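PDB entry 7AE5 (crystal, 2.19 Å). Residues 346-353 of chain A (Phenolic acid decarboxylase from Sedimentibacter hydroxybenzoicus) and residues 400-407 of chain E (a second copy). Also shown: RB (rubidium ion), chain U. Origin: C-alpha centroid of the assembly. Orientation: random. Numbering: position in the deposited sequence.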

# COMPACT_ATOMS: atom_id res chain seq x y z
N MET A 346 -19.87 -21.61 0.10
CA MET A 346 -20.88 -21.97 1.09
C MET A 346 -20.99 -20.98 2.24
O MET A 346 -21.86 -21.16 3.10
CB MET A 346 -20.58 -23.36 1.66
CG MET A 346 -20.41 -24.45 0.63
SD MET A 346 -20.29 -26.07 1.40
CE MET A 346 -18.79 -25.88 2.36
N TYR A 347 -20.15 -19.96 2.29
CA TYR A 347 -19.97 -19.16 3.51
C TYR A 347 -20.68 -17.82 3.37
O TYR A 347 -20.21 -16.93 2.65
CB TYR A 347 -18.48 -19.00 3.79
CG TYR A 347 -17.78 -20.34 3.84
CD1 TYR A 347 -18.18 -21.30 4.76
CD2 TYR A 347 -16.77 -20.66 2.95
CE1 TYR A 347 -17.56 -22.54 4.81
CE2 TYR A 347 -16.15 -21.90 2.99
CZ TYR A 347 -16.55 -22.84 3.92
OH TYR A 347 -15.94 -24.07 3.97
N THR A 348 -21.81 -17.69 4.07
CA THR A 348 -22.62 -16.47 4.10
C THR A 348 -23.06 -16.07 2.69
O THR A 348 -22.81 -14.96 2.22
CB THR A 348 -21.87 -15.33 4.80
OG1 THR A 348 -21.05 -15.87 5.85
CG2 THR A 348 -22.86 -14.34 5.41
N HIS A 349 -23.72 -17.02 2.02
CA HIS A 349 -24.20 -16.85 0.65
C HIS A 349 -23.08 -16.42 -0.29
O HIS A 349 -23.26 -15.57 -1.17
CB HIS A 349 -25.37 -15.87 0.58
CG HIS A 349 -26.29 -16.12 -0.57
ND1 HIS A 349 -27.31 -15.25 -0.92
CD2 HIS A 349 -26.36 -17.14 -1.46
CE1 HIS A 349 -27.95 -15.72 -1.97
NE2 HIS A 349 -27.39 -16.87 -2.32
N GLY A 350 -21.91 -17.02 -0.11
CA GLY A 350 -20.83 -16.80 -1.05
C GLY A 350 -20.00 -15.56 -0.83
O GLY A 350 -19.26 -15.16 -1.73
N ILE A 351 -20.11 -14.91 0.34
CA ILE A 351 -19.19 -13.82 0.64
C ILE A 351 -17.77 -14.36 0.75
O ILE A 351 -16.80 -13.69 0.38
CB ILE A 351 -19.61 -13.08 1.92
CG1 ILE A 351 -21.00 -12.47 1.74
CG2 ILE A 351 -18.63 -11.96 2.25
CD1 ILE A 351 -21.53 -11.80 2.99
N GLY A 352 -17.62 -15.59 1.24
CA GLY A 352 -16.34 -16.29 1.24
C GLY A 352 -16.38 -17.42 0.23
O GLY A 352 -17.33 -18.20 0.19
N VAL A 353 -15.34 -17.49 -0.60
CA VAL A 353 -15.26 -18.45 -1.69
C VAL A 353 -13.87 -19.06 -1.70
O VAL A 353 -12.87 -18.36 -1.55
CB VAL A 353 -15.58 -17.81 -3.05
CG1 VAL A 353 -15.50 -18.85 -4.17
CG2 VAL A 353 -16.96 -17.15 -3.04
N VAL E 400 -15.32 -19.52 11.95
CA VAL E 400 -14.27 -18.56 11.63
C VAL E 400 -14.52 -17.93 10.27
O VAL E 400 -14.37 -16.72 10.09
CB VAL E 400 -12.89 -19.23 11.70
CG1 VAL E 400 -11.83 -18.33 11.09
CG2 VAL E 400 -12.54 -19.57 13.14
N MET E 401 -14.93 -18.75 9.29
CA MET E 401 -15.29 -18.21 7.98
C MET E 401 -16.43 -17.21 8.10
O MET E 401 -16.44 -16.17 7.42
CB MET E 401 -15.68 -19.34 7.02
CG MET E 401 -14.50 -20.09 6.42
SD MET E 401 -13.39 -19.07 5.43
CE MET E 401 -14.53 -18.08 4.47
N TRP E 402 -17.41 -17.49 8.97
CA TRP E 402 -18.50 -16.55 9.19
C TRP E 402 -17.98 -15.22 9.72
O TRP E 402 -18.42 -14.16 9.27
CB TRP E 402 -19.53 -17.14 10.15
CG TRP E 402 -20.53 -16.12 10.58
CD1 TRP E 402 -21.60 -15.68 9.87
CD2 TRP E 402 -20.54 -15.39 11.81
NE1 TRP E 402 -22.29 -14.73 10.58
CE2 TRP E 402 -21.65 -14.53 11.78
CE3 TRP E 402 -19.71 -15.37 12.94
CZ2 TRP E 402 -21.97 -13.67 12.83
CZ3 TRP E 402 -20.02 -14.52 13.98
CH2 TRP E 402 -21.14 -13.68 13.92
N ALA E 403 -17.06 -15.27 10.68
CA ALA E 403 -16.49 -14.03 11.21
C ALA E 403 -15.73 -13.27 10.14
O ALA E 403 -15.81 -12.03 10.08
CB ALA E 403 -15.58 -14.34 12.40
N LEU E 404 -15.00 -13.98 9.28
CA LEU E 404 -14.27 -13.32 8.21
C LEU E 404 -15.22 -12.62 7.24
O LEU E 404 -14.97 -11.48 6.82
CB LEU E 404 -13.40 -14.32 7.46
CG LEU E 404 -12.25 -14.98 8.22
CD1 LEU E 404 -11.56 -16.01 7.33
CD2 LEU E 404 -11.27 -13.94 8.71
N THR E 405 -16.33 -13.27 6.88
CA THR E 405 -17.23 -12.72 5.88
C THR E 405 -18.09 -11.59 6.40
O THR E 405 -18.63 -10.82 5.60
CB THR E 405 -18.12 -13.83 5.31
OG1 THR E 405 -18.88 -14.42 6.37
CG2 THR E 405 -17.29 -14.89 4.62
N THR E 406 -18.24 -11.45 7.72
CA THR E 406 -19.12 -10.43 8.29
C THR E 406 -18.42 -9.40 9.16
O THR E 406 -19.02 -8.36 9.45
CB THR E 406 -20.25 -11.07 9.10
OG1 THR E 406 -19.70 -11.89 10.14
CG2 THR E 406 -21.14 -11.93 8.21
N ARG E 407 -17.18 -9.65 9.60
CA ARG E 407 -16.49 -8.75 10.51
C ARG E 407 -15.19 -8.19 9.95
O ARG E 407 -14.53 -7.39 10.63
CB ARG E 407 -16.18 -9.46 11.84
CG ARG E 407 -17.39 -10.07 12.53
CD ARG E 407 -18.55 -9.10 12.58
NE ARG E 407 -19.37 -9.30 13.76
CZ ARG E 407 -20.65 -9.65 13.74
NH1 ARG E 407 -21.28 -9.86 12.60
NH2 ARG E 407 -21.30 -9.79 14.89
RB RB U . -13.01 -6.34 12.25
O HOH W 1 -14.93 -5.12 11.34
O HOH W 2 -12.54 -4.41 13.69

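What does A:Tyr347 find on the neighbouring chain? Chain E presents a helix, and chain A meets it with a loop that joins a weakly bonded strand to a second strand. A:Tyr347 points its CA-to-CB bond toward that helix and lays a ring face against E:Met401, whose CG sits 4.0 Å from the ring centroid, almost exactly on the ring normal. This is a CH-pi contact, in which a methylene polarized by the adjacent sulfur rests on the aromatic electrons. The methionine chain, m at all three chi angles, curls so that its CE also reaches A:Tyr347 CD2 at 3.7 Å.

How does a polar bond fit into so buried a contact? A:Thr348 OG1 and E:Thr405 OG1 lie 2.7 Å apart, a hydrogen bond between hydroxyls. E:Thr405, with chi1 in the p well, also holds OG1 near its own helix backbone, 2.9 Å from E:Trp402 O, so the E:Thr405 hydroxyl sits between A:Thr348 and the carbonyls of its own helix. Beside them, A:Thr348 CG2 meets E:Thr406 CG2 at 4.1 Å, a looser methyl contact.

What shapes the loop that carries these groups? A type I' turn runs from A:Thr348 to A:Ile351, with A:Ile351 N hydrogen-bonded to A:Thr348 O at 3.3 Å. A:His349 and A:Gly350 at its centre make no contact with the helix. The backbone angles of A:Gly350 would jam a CB against the preceding carbonyl, so glycine suits this position.

How does the chain close against the helix after the turn? A:Ile351 sets CG2 3.5 Å from E:Thr405 O and 3.6 Å from E:Thr405 CB, a van der Waals contact of a methyl with the threonine's carbonyl oxygen and CB. A:Gly352 N hydrogen-bonds back to A:Tyr347 O at 3.2 Å and lies 3.5 Å from E:Thr405 CG2. A CB on A:Gly352 would clash with E:Met401 CE, so the bare backbone leaves room for that methyl.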